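Local coordinates for cell cycle serine/threonine-protein kinase CDC5/MSD2 (Saccharomyces cerevisiae, PDB 6MF4) that phosphorylates serine and threonine residues of target proteins to drive mitotic exit, this piece being its polo-box domain, the non-catalytic part that recognises substrates, at residues V103-K108 with D172-Y177; T128-L133 with R166-V171; A136-Y141 with A152-L157; D196-R201 with F212-G217. All blocks are in the same frame, centred on the assembly; numbering follows the deposited sequence.

Contact 1: V103-K108 with D172-Y177; sequences VDYSNK and DFFAKY
Tyr105 and Tyr177 reach toward each other tip to tip, forming an offset edge-to-face (T-shaped) aromatic pair. The ring planes stand 77° apart, the edge of Tyr105 is directed at the face of Tyr177, and Tyr105 OH comes to 3.2 Å from Tyr177 CE1. A second aromatic interaction is the CH-pi contact of Lys108. Its chain bends at chi2 (-66°) and then runs straight across one face of Phe173, with Lys108 CD 4.0 Å from the ring centroid of Phe173 and somewhat toward the rim. The aliphatic part of the lysine thus does the packing. Here the loop between strands 99-103 and 111-115 meets helix 165-178, the helix that packs against the six-stranded antiparallel sheet of polo box 1. The remaining contacts are van der Waals packing. Val103 CG1 wedges between Phe174 and Tyr177, lying 3.6 Å from Phe174 CE1 and 3.7 Å from Tyr177 CE2, while Val103 CG2, anti to the backbone N, approaches Tyr177 OH at 3.4 Å. Phe174, buried and also in touch with Ser112, receives Lys108 CB at 3.8 Å from its CZ.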
loop_
_atom_site.group_PDB
_atom_site.type_symbol
_atom_site.label_atom_id
_atom_site.label_comp_id
_atom_site.label_asym_id
_atom_site.label_seq_id
_atom_site.Cartn_x
_atom_site.Cartn_y
_atom_site.Cartn_z
ATOM N N VAL A 103 9.307 5.162 7.942
ATOM C CA VAL A 103 10.514 5.039 8.737
ATOM C C VAL A 103 10.478 3.733 9.522
ATOM O O VAL A 103 9.439 3.341 10.058
ATOM C CB VAL A 103 10.688 6.253 9.679
ATOM C CG1 VAL A 103 9.591 6.294 10.738
ATOM C CG2 VAL A 103 12.068 6.244 10.320
ATOM N N ASP A 104 11.627 3.063 9.562
ATOM C CA ASP A 104 11.737 1.715 10.104
ATOM C C ASP A 104 12.826 1.672 11.175
ATOM O O ASP A 104 13.930 1.177 10.946
ATOM C CB ASP A 104 12.034 0.723 8.973
ATOM C CG ASP A 104 11.883 -0.723 9.398
ATOM O OD1 ASP A 104 11.287 -0.987 10.465
ATOM O OD2 ASP A 104 12.353 -1.602 8.648
ATOM N N TYR A 105 12.500 2.229 12.337
ATOM C CA TYR A 105 13.379 2.206 13.494
ATOM C C TYR A 105 13.171 0.926 14.292
ATOM O O TYR A 105 12.108 0.304 14.220
ATOM C CB TYR A 105 13.119 3.411 14.392
ATOM C CG TYR A 105 13.485 4.765 13.815
ATOM C CD1 TYR A 105 14.658 4.954 13.090
ATOM C CD2 TYR A 105 12.665 5.863 14.027
ATOM C CE1 TYR A 105 14.992 6.205 12.586
ATOM C CE2 TYR A 105 12.989 7.111 13.525
ATOM C CZ TYR A 105 14.150 7.278 12.807
ATOM O OH TYR A 105 14.463 8.528 12.316
ATOM N N SER A 106 14.186 0.555 15.067
ATOM C CA SER A 106 14.136 -0.639 15.905
ATOM C C SER A 106 13.757 -0.333 17.348
ATOM O O SER A 106 13.388 -1.239 18.097
ATOM C CB SER A 106 15.493 -1.341 15.903
ATOM O OG SER A 106 16.477 -0.498 16.483
ATOM N N ASN A 107 13.861 0.936 17.737
ATOM C CA ASN A 107 13.819 1.300 19.151
ATOM C C ASN A 107 12.684 2.235 19.548
ATOM O O ASN A 107 12.760 2.885 20.588
ATOM C CB ASN A 107 15.148 1.946 19.550
ATOM C CG ASN A 107 15.395 3.267 18.842
ATOM O OD1 ASN A 107 14.988 3.460 17.697
ATOM N ND2 ASN A 107 16.062 4.189 19.531
ATOM N N LYS A 108 11.629 2.293 18.741
ATOM C CA LYS A 108 10.526 3.213 19.004
ATOM C C LYS A 108 9.170 2.500 19.043
ATOM O O LYS A 108 8.119 3.140 18.986
ATOM C CB LYS A 108 10.523 4.324 17.949
ATOM C CG LYS A 108 11.789 5.182 17.961
ATOM C CD LYS A 108 11.924 5.994 19.247
ATOM C CE LYS A 108 13.164 6.887 19.213
ATOM N NZ LYS A 108 13.435 7.576 20.508
ATOM N N ASP A 172 2.280 9.966 18.826
ATOM C CA ASP A 172 2.673 11.365 18.979
ATOM C C ASP A 172 4.129 11.568 18.575
ATOM O O ASP A 172 4.465 12.555 17.914
ATOM C CB ASP A 172 2.444 11.825 20.425
ATOM C CG ASP A 172 2.913 13.247 20.668
ATOM O OD1 ASP A 172 2.294 14.171 20.094
ATOM O OD2 ASP A 172 3.882 13.440 21.439
ATOM N N PHE A 173 4.992 10.632 18.964
ATOM C CA PHE A 173 6.392 10.685 18.565
ATOM C C PHE A 173 6.517 10.726 17.042
ATOM O O PHE A 173 7.259 11.538 16.490
ATOM C CB PHE A 173 7.168 9.482 19.116
ATOM C CG PHE A 173 8.552 9.343 18.541
ATOM C CD1 PHE A 173 9.624 10.007 19.110
ATOM C CD2 PHE A 173 8.776 8.559 17.418
ATOM C CE1 PHE A 173 10.890 9.888 18.578
ATOM C CE2 PHE A 173 10.041 8.442 16.877
ATOM C CZ PHE A 173 11.099 9.106 17.457
ATOM N N PHE A 174 5.787 9.853 16.359
ATOM C CA PHE A 174 5.912 9.769 14.911
ATOM C C PHE A 174 5.209 10.934 14.214
ATOM O O PHE A 174 5.637 11.357 13.146
ATOM C CB PHE A 174 5.388 8.425 14.409
ATOM C CG PHE A 174 6.357 7.297 14.635
ATOM C CD1 PHE A 174 7.564 7.267 13.957
ATOM C CD2 PHE A 174 6.080 6.287 15.543
ATOM C CE1 PHE A 174 8.468 6.248 14.163
ATOM C CE2 PHE A 174 6.984 5.262 15.752
ATOM C CZ PHE A 174 8.179 5.242 15.059
ATOM N N ALA A 175 4.160 11.477 14.826
ATOM C CA ALA A 175 3.521 12.678 14.286
ATOM C C ALA A 175 4.518 13.839 14.252
ATOM O O ALA A 175 4.584 14.590 13.275
ATOM C CB ALA A 175 2.290 13.052 15.105
ATOM N N LYS A 176 5.294 13.979 15.321
ATOM C CA LYS A 176 6.340 14.996 15.388
ATOM C C LYS A 176 7.434 14.715 14.369
ATOM O O LYS A 176 7.910 15.624 13.687
ATOM C CB LYS A 176 6.937 15.059 16.791
ATOM C CG LYS A 176 5.991 15.640 17.821
ATOM C CD LYS A 176 6.473 15.381 19.239
ATOM C CE LYS A 176 5.555 16.048 20.252
ATOM N NZ LYS A 176 5.828 15.608 21.651
ATOM N N TYR A 177 7.831 13.451 14.276
ATOM C CA TYR A 177 8.831 13.026 13.308
ATOM C C TYR A 177 8.411 13.338 11.870
ATOM O O TYR A 177 9.212 13.831 11.073
ATOM C CB TYR A 177 9.099 11.525 13.445
ATOM C CG TYR A 177 9.967 10.977 12.338
ATOM C CD1 TYR A 177 11.349 11.071 12.404
ATOM C CD2 TYR A 177 9.404 10.378 11.219
ATOM C CE1 TYR A 177 12.147 10.580 11.387
ATOM C CE2 TYR A 177 10.189 9.888 10.202
ATOM C CZ TYR A 177 11.560 9.992 10.289
ATOM O OH TYR A 177 12.343 9.498 9.272
#

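Contact 2: T128-L133 with R166-V171; sequences TTVLRL and RHLEVV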
loop_
_atom_site.group_PDB
_atom_site.type_symbol
_atom_site.label_atom_id
_atom_site.label_comp_id
_atom_site.label_asym_id
_atom_site.label_seq_id
_atom_site.Cartn_x
_atom_site.Cartn_y
_atom_site.Cartn_z
ATOM N N THR A 128 -0.818 -4.851 15.518
ATOM C CA THR A 128 -1.923 -3.901 15.538
ATOM C C THR A 128 -1.471 -2.550 14.984
ATOM O O THR A 128 -0.274 -2.263 14.908
ATOM C CB THR A 128 -2.503 -3.710 16.962
ATOM O OG1 THR A 128 -1.511 -3.137 17.822
ATOM C CG2 THR A 128 -2.986 -5.052 17.537
ATOM N N THR A 129 -2.443 -1.733 14.593
ATOM C CA THR A 129 -2.174 -0.429 14.003
ATOM C C THR A 129 -3.021 0.660 14.651
ATOM O O THR A 129 -4.189 0.436 14.975
ATOM C CB THR A 129 -2.457 -0.435 12.486
ATOM O OG1 THR A 129 -1.505 -1.272 11.821
ATOM C CG2 THR A 129 -2.381 0.981 11.900
ATOM N N VAL A 130 -2.419 1.830 14.852
ATOM C CA VAL A 130 -3.182 3.052 15.064
ATOM C C VAL A 130 -3.009 3.907 13.821
ATOM O O VAL A 130 -1.884 4.206 13.410
ATOM C CB VAL A 130 -2.737 3.839 16.314
ATOM C CG1 VAL A 130 -3.383 5.227 16.342
ATOM C CG2 VAL A 130 -3.099 3.082 17.573
ATOM N N LEU A 131 -4.134 4.262 13.211
ATOM C CA LEU A 131 -4.151 5.163 12.074
ATOM C C LEU A 131 -4.691 6.512 12.540
ATOM O O LEU A 131 -5.880 6.661 12.795
ATOM C CB LEU A 131 -4.998 4.594 10.933
ATOM C CG LEU A 131 -4.990 5.407 9.636
ATOM C CD1 LEU A 131 -3.621 5.354 8.970
ATOM C CD2 LEU A 131 -6.074 4.919 8.687
ATOM N N ARG A 132 -3.787 7.477 12.665
ATOM C CA ARG A 132 -4.111 8.830 13.101
ATOM C C ARG A 132 -4.524 9.685 11.904
ATOM O O ARG A 132 -3.716 9.932 11.009
ATOM C CB ARG A 132 -2.894 9.433 13.808
ATOM C CG ARG A 132 -3.010 10.869 14.294
ATOM C CD ARG A 132 -1.606 11.439 14.428
ATOM N NE ARG A 132 -1.539 12.733 15.105
ATOM C CZ ARG A 132 -1.556 13.914 14.491
ATOM N NH1 ARG A 132 -1.670 13.996 13.166
ATOM N NH2 ARG A 132 -1.476 15.024 15.211
ATOM N N LEU A 133 -5.773 10.143 11.884
ATOM C CA LEU A 133 -6.240 10.952 10.765
ATOM C C LEU A 133 -5.553 12.308 10.760
ATOM O O LEU A 133 -5.106 12.805 11.793
ATOM C CB LEU A 133 -7.760 11.131 10.800
ATOM C CG LEU A 133 -8.549 9.993 10.149
ATOM C CD1 LEU A 133 -8.574 8.782 11.051
ATOM C CD2 LEU A 133 -9.962 10.427 9.802
ATOM N N ARG A 166 -0.519 4.345 25.834
ATOM C CA ARG A 166 0.888 4.252 25.466
ATOM C C ARG A 166 1.034 4.203 23.942
ATOM O O ARG A 166 2.016 4.708 23.393
ATOM C CB ARG A 166 1.567 3.042 26.127
ATOM C CG ARG A 166 1.034 1.683 25.745
ATOM C CD ARG A 166 1.992 0.579 26.206
ATOM N NE ARG A 166 2.249 0.590 27.651
ATOM C CZ ARG A 166 1.582 -0.137 28.548
ATOM N NH1 ARG A 166 0.597 -0.940 28.171
ATOM N NH2 ARG A 166 1.902 -0.061 29.834
ATOM N N HIS A 167 0.051 3.621 23.260
ATOM C CA HIS A 167 0.062 3.583 21.800
ATOM C C HIS A 167 0.062 5.003 21.243
ATOM O O HIS A 167 0.782 5.309 20.294
ATOM C CB HIS A 167 -1.147 2.820 21.245
ATOM C CG HIS A 167 -1.310 1.440 21.800
ATOM N ND1 HIS A 167 -1.605 1.199 23.123
ATOM C CD2 HIS A 167 -1.232 0.227 21.204
ATOM C CE1 HIS A 167 -1.697 -0.104 23.323
ATOM N NE2 HIS A 167 -1.477 -0.717 22.174
ATOM N N LEU A 168 -0.754 5.874 21.827
ATOM C CA LEU A 168 -0.882 7.227 21.302
ATOM C C LEU A 168 0.330 8.095 21.641
ATOM O O LEU A 168 0.592 9.080 20.955
ATOM C CB LEU A 168 -2.169 7.869 21.813
ATOM C CG LEU A 168 -3.434 7.274 21.185
ATOM C CD1 LEU A 168 -4.648 7.713 21.968
ATOM C CD2 LEU A 168 -3.568 7.676 19.725
ATOM N N GLU A 169 1.075 7.735 22.684
ATOM C CA GLU A 169 2.344 8.407 22.962
ATOM C C GLU A 169 3.357 8.097 21.858
ATOM O O GLU A 169 4.117 8.969 21.435
ATOM C CB GLU A 169 2.908 7.986 24.321
ATOM C CG GLU A 169 2.077 8.439 25.509
ATOM C CD GLU A 169 1.923 9.949 25.577
ATOM O OE1 GLU A 169 2.950 10.659 25.556
ATOM O OE2 GLU A 169 0.771 10.425 25.644
ATOM N N VAL A 170 3.368 6.850 21.401
ATOM C CA VAL A 170 4.223 6.458 20.288
ATOM C C VAL A 170 3.755 7.158 19.014
ATOM O O VAL A 170 4.567 7.642 18.227
ATOM C CB VAL A 170 4.223 4.929 20.083
ATOM C CG1 VAL A 170 4.944 4.536 18.787
ATOM C CG2 VAL A 170 4.877 4.246 21.266
ATOM N N VAL A 171 2.442 7.209 18.812
ATOM C CA VAL A 171 1.889 7.880 17.639
ATOM C C VAL A 171 2.284 9.358 17.643
ATOM O O VAL A 171 2.603 9.928 16.597
ATOM C CB VAL A 171 0.351 7.738 17.582
ATOM C CG1 VAL A 171 -0.258 8.698 16.561
ATOM C CG2 VAL A 171 -0.031 6.309 17.235
HETATM O O HOH W 1 -1.876 -3.281 20.803
#
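Val130 and Val171 lie at the centre of this helix-on-sheet packing in polo box 1, where strand 129-132 packs against residues 166-171 of helix 165-178, the segment axes 9.7 Å apart at closest and 55° apart in direction. The tight part is made by aliphatic groups, including the methylenes of Arg132. Val130 CG1, anti to its backbone N (chi1 169°), meets Val171 CG2 at 3.6 Å, and the same methyl touches Leu168 CD2 more distantly. The other branch of Val171, CG1, is taken up by Arg132, whose extended chain crosses it obliquely with CD at 3.7 Å from Val171 CG1; this methyl also lies near the guanidinium plane, at its edge. Phe139 backs Val130 and Leu168, and Val122 adjoins Val171. Toward Thr128 the packing opens. Val130 CG2 comes no closer than 4.2 Å to His167 CB, and beyond it the two segments are joined through water. That water donates to Thr128 OG1 at 3.0 Å and lies in the plane of the imidazole ring, 2.9 Å from His167 NE2.

Contact 3: A136-Y141 with A152-L157; sequences AEEFWY and ASHYLL. With ZN (zinc ion), chain C.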
loop_
_atom_site.group_PDB
_atom_site.type_symbol
_atom_site.label_atom_id
_atom_site.label_comp_id
_atom_site.label_asym_id
_atom_site.label_seq_id
_atom_site.Cartn_x
_atom_site.Cartn_y
_atom_site.Cartn_z
ATOM N N ALA A 136 -6.015 15.368 13.168
ATOM C CA ALA A 136 -5.445 15.378 14.512
ATOM C C ALA A 136 -6.517 15.345 15.599
ATOM O O ALA A 136 -6.304 15.865 16.695
ATOM C CB ALA A 136 -4.549 16.606 14.702
ATOM N N GLU A 137 -7.660 14.733 15.300
ATOM C CA GLU A 137 -8.715 14.556 16.303
ATOM C C GLU A 137 -9.266 13.130 16.340
ATOM O O GLU A 137 -9.708 12.669 17.394
ATOM C CB GLU A 137 -9.864 15.549 16.057
ATOM C CG GLU A 137 -11.172 15.263 16.828
ATOM C CD GLU A 137 -11.003 15.161 18.344
ATOM O OE1 GLU A 137 -12.011 14.877 19.029
ATOM O OE2 GLU A 137 -9.882 15.359 18.860
ATOM N N GLU A 138 -9.246 12.436 15.205
ATOM C CA GLU A 138 -9.776 11.075 15.142
ATOM C C GLU A 138 -8.682 10.056 14.844
ATOM O O GLU A 138 -7.702 10.368 14.164
ATOM C CB GLU A 138 -10.867 10.969 14.073
ATOM C CG GLU A 138 -12.010 11.960 14.241
ATOM C CD GLU A 138 -13.300 11.472 13.613
ATOM O OE1 GLU A 138 -13.239 10.811 12.555
ATOM O OE2 GLU A 138 -14.379 11.745 14.180
ATOM N N PHE A 139 -8.853 8.838 15.350
ATOM C CA PHE A 139 -7.975 7.742 14.961
ATOM C C PHE A 139 -8.720 6.415 14.969
ATOM O O PHE A 139 -9.754 6.267 15.624
ATOM C CB PHE A 139 -6.731 7.675 15.868
ATOM C CG PHE A 139 -6.998 7.189 17.269
ATOM C CD1 PHE A 139 -7.342 8.079 18.274
ATOM C CD2 PHE A 139 -6.863 5.847 17.590
ATOM C CE1 PHE A 139 -7.563 7.637 19.572
ATOM C CE2 PHE A 139 -7.085 5.399 18.883
ATOM C CZ PHE A 139 -7.446 6.296 19.873
ATOM N N TRP A 140 -8.188 5.473 14.195
ATOM C CA TRP A 140 -8.626 4.084 14.203
ATOM C C TRP A 140 -7.633 3.224 14.961
ATOM O O TRP A 140 -6.427 3.362 14.768
ATOM C CB TRP A 140 -8.744 3.523 12.785
ATOM C CG TRP A 140 -9.768 4.146 11.917
ATOM C CD1 TRP A 140 -9.561 5.083 10.946
ATOM C CD2 TRP A 140 -11.170 3.864 11.910
ATOM N NE1 TRP A 140 -10.748 5.404 10.337
ATOM C CE2 TRP A 140 -11.754 4.672 10.912
ATOM C CE3 TRP A 140 -11.992 3.007 12.648
ATOM C CZ2 TRP A 140 -13.118 4.650 10.636
ATOM C CZ3 TRP A 140 -13.350 2.983 12.370
ATOM C CH2 TRP A 140 -13.899 3.799 11.372
ATOM N N TYR A 141 -8.140 2.337 15.812
ATOM C CA TYR A 141 -7.333 1.253 16.362
ATOM C C TYR A 141 -7.683 -0.025 15.615
ATOM O O TYR A 141 -8.831 -0.470 15.634
ATOM C CB TYR A 141 -7.564 1.080 17.861
ATOM C CG TYR A 141 -6.797 -0.091 18.440
ATOM C CD1 TYR A 141 -5.412 -0.114 18.417
ATOM C CD2 TYR A 141 -7.460 -1.170 19.007
ATOM C CE1 TYR A 141 -4.705 -1.183 18.942
ATOM C CE2 TYR A 141 -6.764 -2.241 19.537
ATOM C CZ TYR A 141 -5.388 -2.241 19.501
ATOM O OH TYR A 141 -4.686 -3.302 20.024
ATOM N N ALA A 152 -11.527 -2.568 12.798
ATOM C CA ALA A 152 -11.155 -1.208 13.160
ATOM C C ALA A 152 -12.180 -0.605 14.108
ATOM O O ALA A 152 -13.388 -0.763 13.917
ATOM C CB ALA A 152 -11.016 -0.349 11.908
ATOM N N SER A 153 -11.677 0.082 15.130
ATOM C CA SER A 153 -12.504 0.803 16.088
ATOM C C SER A 153 -12.212 2.301 16.025
ATOM O O SER A 153 -11.058 2.723 16.055
ATOM C CB SER A 153 -12.265 0.281 17.504
ATOM O OG SER A 153 -12.843 -0.999 17.672
ATOM N N HIS A 154 -13.285 3.083 15.958
ATOM C CA HIS A 154 -13.234 4.535 15.800
ATOM C C HIS A 154 -13.094 5.239 17.151
ATOM O O HIS A 154 -13.903 5.012 18.051
ATOM C CB HIS A 154 -14.511 4.980 15.077
ATOM C CG HIS A 154 -14.592 6.450 14.794
ATOM N ND1 HIS A 154 -14.754 7.391 15.784
ATOM C CD2 HIS A 154 -14.592 7.129 13.622
ATOM C CE1 HIS A 154 -14.825 8.594 15.239
ATOM N NE2 HIS A 154 -14.734 8.461 13.928
ATOM N N TYR A 155 -12.072 6.086 17.291
ATOM C CA TYR A 155 -11.854 6.846 18.527
ATOM C C TYR A 155 -11.544 8.318 18.283
ATOM O O TYR A 155 -11.145 8.709 17.187
ATOM C CB TYR A 155 -10.705 6.243 19.336
ATOM C CG TYR A 155 -11.019 4.905 19.950
ATOM C CD1 TYR A 155 -11.844 4.804 21.061
ATOM C CD2 TYR A 155 -10.483 3.743 19.424
ATOM C CE1 TYR A 155 -12.131 3.580 21.624
ATOM C CE2 TYR A 155 -10.763 2.516 19.979
ATOM C CZ TYR A 155 -11.587 2.440 21.080
ATOM O OH TYR A 155 -11.865 1.213 21.636
ATOM N N LEU A 156 -11.727 9.118 19.332
ATOM C CA LEU A 156 -11.294 10.510 19.354
ATOM C C LEU A 156 -10.083 10.651 20.264
ATOM O O LEU A 156 -10.046 10.058 21.344
ATOM C CB LEU A 156 -12.416 11.424 19.848
ATOM C CG LEU A 156 -13.778 11.300 19.166
ATOM C CD1 LEU A 156 -14.766 12.276 19.788
ATOM C CD2 LEU A 156 -13.664 11.535 17.670
ATOM N N LEU A 157 -9.097 11.437 19.838
ATOM C CA LEU A 157 -7.916 11.678 20.662
ATOM C C LEU A 157 -8.316 12.344 21.974
ATOM O O LEU A 157 -7.697 12.109 23.012
ATOM C CB LEU A 157 -6.898 12.548 19.918
ATOM C CG LEU A 157 -6.157 11.890 18.751
ATOM C CD1 LEU A 157 -5.352 12.920 17.974
ATOM C CD2 LEU A 157 -5.248 10.778 19.243
HETATM ZN ZN ZN C . -14.849 9.704 12.255
#
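Glu138 and His154, on adjacent strands but not directly paired, jointly hold a zinc ion on the face of the sheet that carries Glu138, Trp140 and His154. Glu138 OE1 binds the metal at 2.0 Å and His154 NE2 at 2.1 Å, with carboxylate and imidazole planes turned 89° apart; His194 supplies the third protein ligand. The imidazole edge of His154 is turned to the face of Trp140, CD2 over the indole and the planes at 88°, and Trp140 NE1 donates to Asp197 OD2. The strands form the hairpin 138-145/149-156, at the border of the antiparallel sheet of polo box 1, and paired backbone bonds link Phe139 with Tyr155 and Tyr141 with Ser153. On the face carrying these residues, Phe139 turns toward helix 165-178 and touches Leu168. Tyr155 CB sits over the Phe139 ring in a CH-pi contact, 3.6 Å from its centroid, and Leu157 CD2 reaches Phe139 CD1 at 3.6 Å. An alanine in place of Phe139 would probably open a gap between sheet and helix and leave Tyr155 CB and Leu157 CD2 without their aromatic partner. With one ligand from each strand, the zinc ties the hairpin to the linker bearing His194, and its positive charge would offset that of the carboxylate.

Contact 4: D196-R201 with F212-G217; sequences DDVFLR and FELSDG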
loop_
_atom_site.group_PDB
_atom_site.type_symbol
_atom_site.label_atom_id
_atom_site.label_comp_id
_atom_site.label_asym_id
_atom_site.label_seq_id
_atom_site.Cartn_x
_atom_site.Cartn_y
_atom_site.Cartn_z
ATOM N N ASP A 196 -13.000 6.319 2.168
ATOM C CA ASP A 196 -11.760 6.121 1.417
ATOM C C ASP A 196 -10.568 5.865 2.339
ATOM O O ASP A 196 -9.419 5.938 1.906
ATOM C CB ASP A 196 -11.472 7.335 0.527
ATOM C CG ASP A 196 -12.415 7.428 -0.663
ATOM O OD1 ASP A 196 -12.748 6.375 -1.247
ATOM O OD2 ASP A 196 -12.818 8.555 -1.017
ATOM N N ASP A 197 -10.837 5.557 3.603
ATOM C CA ASP A 197 -9.762 5.335 4.566
ATOM C C ASP A 197 -8.982 4.075 4.209
ATOM O O ASP A 197 -9.551 3.083 3.765
ATOM C CB ASP A 197 -10.312 5.235 5.992
ATOM C CG ASP A 197 -10.692 6.591 6.575
ATOM O OD1 ASP A 197 -10.715 7.587 5.817
ATOM O OD2 ASP A 197 -10.975 6.658 7.791
ATOM N N VAL A 198 -7.674 4.136 4.431
ATOM C CA VAL A 198 -6.750 3.071 4.064
ATOM C C VAL A 198 -5.664 2.951 5.124
ATOM O O VAL A 198 -5.269 3.957 5.714
ATOM C CB VAL A 198 -6.100 3.356 2.690
ATOM C CG1 VAL A 198 -4.985 2.371 2.384
ATOM C CG2 VAL A 198 -7.145 3.330 1.586
ATOM N N PHE A 199 -5.194 1.729 5.372
ATOM C CA PHE A 199 -4.024 1.523 6.218
ATOM C C PHE A 199 -3.085 0.509 5.575
ATOM O O PHE A 199 -3.446 -0.177 4.611
ATOM C CB PHE A 199 -4.428 1.069 7.629
ATOM C CG PHE A 199 -4.902 -0.356 7.711
ATOM C CD1 PHE A 199 -6.162 -0.710 7.263
ATOM C CD2 PHE A 199 -4.095 -1.336 8.269
ATOM C CE1 PHE A 199 -6.603 -2.021 7.351
ATOM C CE2 PHE A 199 -4.531 -2.646 8.360
ATOM C CZ PHE A 199 -5.785 -2.988 7.896
ATOM N N LEU A 200 -1.875 0.433 6.113
ATOM C CA LEU A 200 -0.852 -0.470 5.605
ATOM C C LEU A 200 -0.992 -1.847 6.241
ATOM O O LEU A 200 -0.866 -1.987 7.452
ATOM C CB LEU A 200 0.536 0.099 5.887
ATOM C CG LEU A 200 1.736 -0.740 5.454
ATOM C CD1 LEU A 200 1.772 -0.837 3.944
ATOM C CD2 LEU A 200 3.021 -0.130 5.996
ATOM N N ARG A 201 -1.256 -2.860 5.426
ATOM C CA ARG A 201 -1.419 -4.218 5.935
ATOM C C ARG A 201 -0.085 -4.937 6.076
ATOM O O ARG A 201 0.144 -5.657 7.046
ATOM C CB ARG A 201 -2.318 -5.035 5.020
ATOM C CG ARG A 201 -3.765 -4.610 4.988
ATOM C CD ARG A 201 -4.456 -5.317 3.832
ATOM N NE ARG A 201 -5.887 -5.433 4.038
ATOM C CZ ARG A 201 -6.733 -5.929 3.144
ATOM N NH1 ARG A 201 -6.299 -6.349 1.961
ATOM N NH2 ARG A 201 -8.023 -5.990 3.433
ATOM N N PHE A 212 4.765 -2.038 -0.443
ATOM C CA PHE A 212 3.677 -1.728 0.480
ATOM C C PHE A 212 2.372 -2.322 -0.029
ATOM O O PHE A 212 2.011 -2.148 -1.195
ATOM C CB PHE A 212 3.517 -0.215 0.660
ATOM C CG PHE A 212 4.752 0.479 1.164
ATOM C CD1 PHE A 212 5.165 0.323 2.476
ATOM C CD2 PHE A 212 5.490 1.301 0.329
ATOM C CE1 PHE A 212 6.297 0.965 2.941
ATOM C CE2 PHE A 212 6.620 1.951 0.794
ATOM C CZ PHE A 212 7.021 1.786 2.102
ATOM N N GLU A 213 1.670 -3.017 0.856
ATOM C CA GLU A 213 0.370 -3.603 0.547
ATOM C C GLU A 213 -0.702 -2.871 1.353
ATOM O O GLU A 213 -0.810 -3.053 2.564
ATOM C CB GLU A 213 0.379 -5.105 0.851
ATOM C CG GLU A 213 1.480 -5.844 0.103
ATOM C CD GLU A 213 1.597 -7.309 0.479
ATOM O OE1 GLU A 213 0.613 -8.062 0.313
ATOM O OE2 GLU A 213 2.690 -7.710 0.929
ATOM N N LEU A 214 -1.465 -2.017 0.675
ATOM C CA LEU A 214 -2.474 -1.184 1.332
ATOM C C LEU A 214 -3.822 -1.882 1.384
ATOM O O LEU A 214 -4.110 -2.769 0.580
ATOM C CB LEU A 214 -2.613 0.158 0.613
ATOM C CG LEU A 214 -1.334 0.991 0.492
ATOM C CD1 LEU A 214 -1.622 2.304 -0.216
ATOM C CD2 LEU A 214 -0.709 1.244 1.857
ATOM N N SER A 215 -4.657 -1.453 2.325
ATOM C CA SER A 215 -5.878 -2.175 2.652
ATOM C C SER A 215 -6.962 -2.083 1.580
ATOM O O SER A 215 -7.956 -2.806 1.654
ATOM C CB SER A 215 -6.434 -1.669 3.986
ATOM O OG SER A 215 -6.750 -0.290 3.918
ATOM N N ASP A 216 -6.787 -1.205 0.597
ATOM C CA ASP A 216 -7.748 -1.107 -0.502
ATOM C C ASP A 216 -7.322 -1.947 -1.707
ATOM O O ASP A 216 -7.988 -1.935 -2.741
ATOM C CB ASP A 216 -7.947 0.353 -0.925
ATOM C CG ASP A 216 -6.664 1.015 -1.396
ATOM O OD1 ASP A 216 -5.588 0.395 -1.296
ATOM O OD2 ASP A 216 -6.736 2.176 -1.854
ATOM N N GLY A 217 -6.217 -2.677 -1.570
ATOM C CA GLY A 217 -5.747 -3.559 -2.628
ATOM C C GLY A 217 -4.684 -2.936 -3.512
ATOM O O GLY A 217 -4.226 -3.556 -4.475
HETATM O O HOH W 2 -9.125 0.526 3.210
HETATM O O HOH W 3 -3.651 -5.812 0.798
#
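Asp197 is joined to Ser215 through a water, which donates to the carbonyl O of Asp197 and lies 2.6 Å from Ser215 OG. Val198 follows, packing CG1 on Leu214 CB at 3.7 Å and CG2 on Asp216 CG. Phe199 is fastened twice to Ser215: Phe199 N donates to Ser215 OG at 2.9 Å, nearly straight at 166°, and Ser215 N donates to Phe199 O. With chi1 of 61°, OG sits between the serine's own N and carbonyl carbon, which places it where Phe199 N can reach it, while Ser215 CB approaches Phe199 CE1 at 3.4 Å. The contact lies at the open end of the hairpin 200-205/209-214 of the polo box 2 sheet, with the loop before the first strand and the type I turn from Leu214 to Gly217. Leu200, in a non-hydrogen-bonded pair with Leu214, places CD1 3.8 Å from Phe212 CB and also against Leu214 CD2. Arg201 N then donates to Glu213 O, and its extended side chain lays the guanidinium over the turn, with Ser215 O 3.6 Å above its plane. An alanine here would probably uncover Ser215 and deprive the water shared with Leu214 O of its donor, Arg201 NH1. That water lies in the guanidinium plane, 2.9 Å from Arg201 NH1.

Contacts 1, 2 and 3 lie in polo box 1 and contact 4 in polo box 2. Contacts 1 and 2 share helix 165-178: contact 2 is its buried, mostly aliphatic footing on the sheet, whereas contact 1 is partly exposed and largely aromatic. Contact 3 lies at the surface and combines backbone pairing with metal binding; strands 129-132 and 138-145 are neighbours, so Leu131 N meets Trp140 O at 2.9 Å between contacts 2 and 3. Contact 4, its centre about 5 Å from the chain centre, is buried yet rich in polar bonds and water. Its leading loop touches polo box 1, Leu131 of contact 2 packing on Val198.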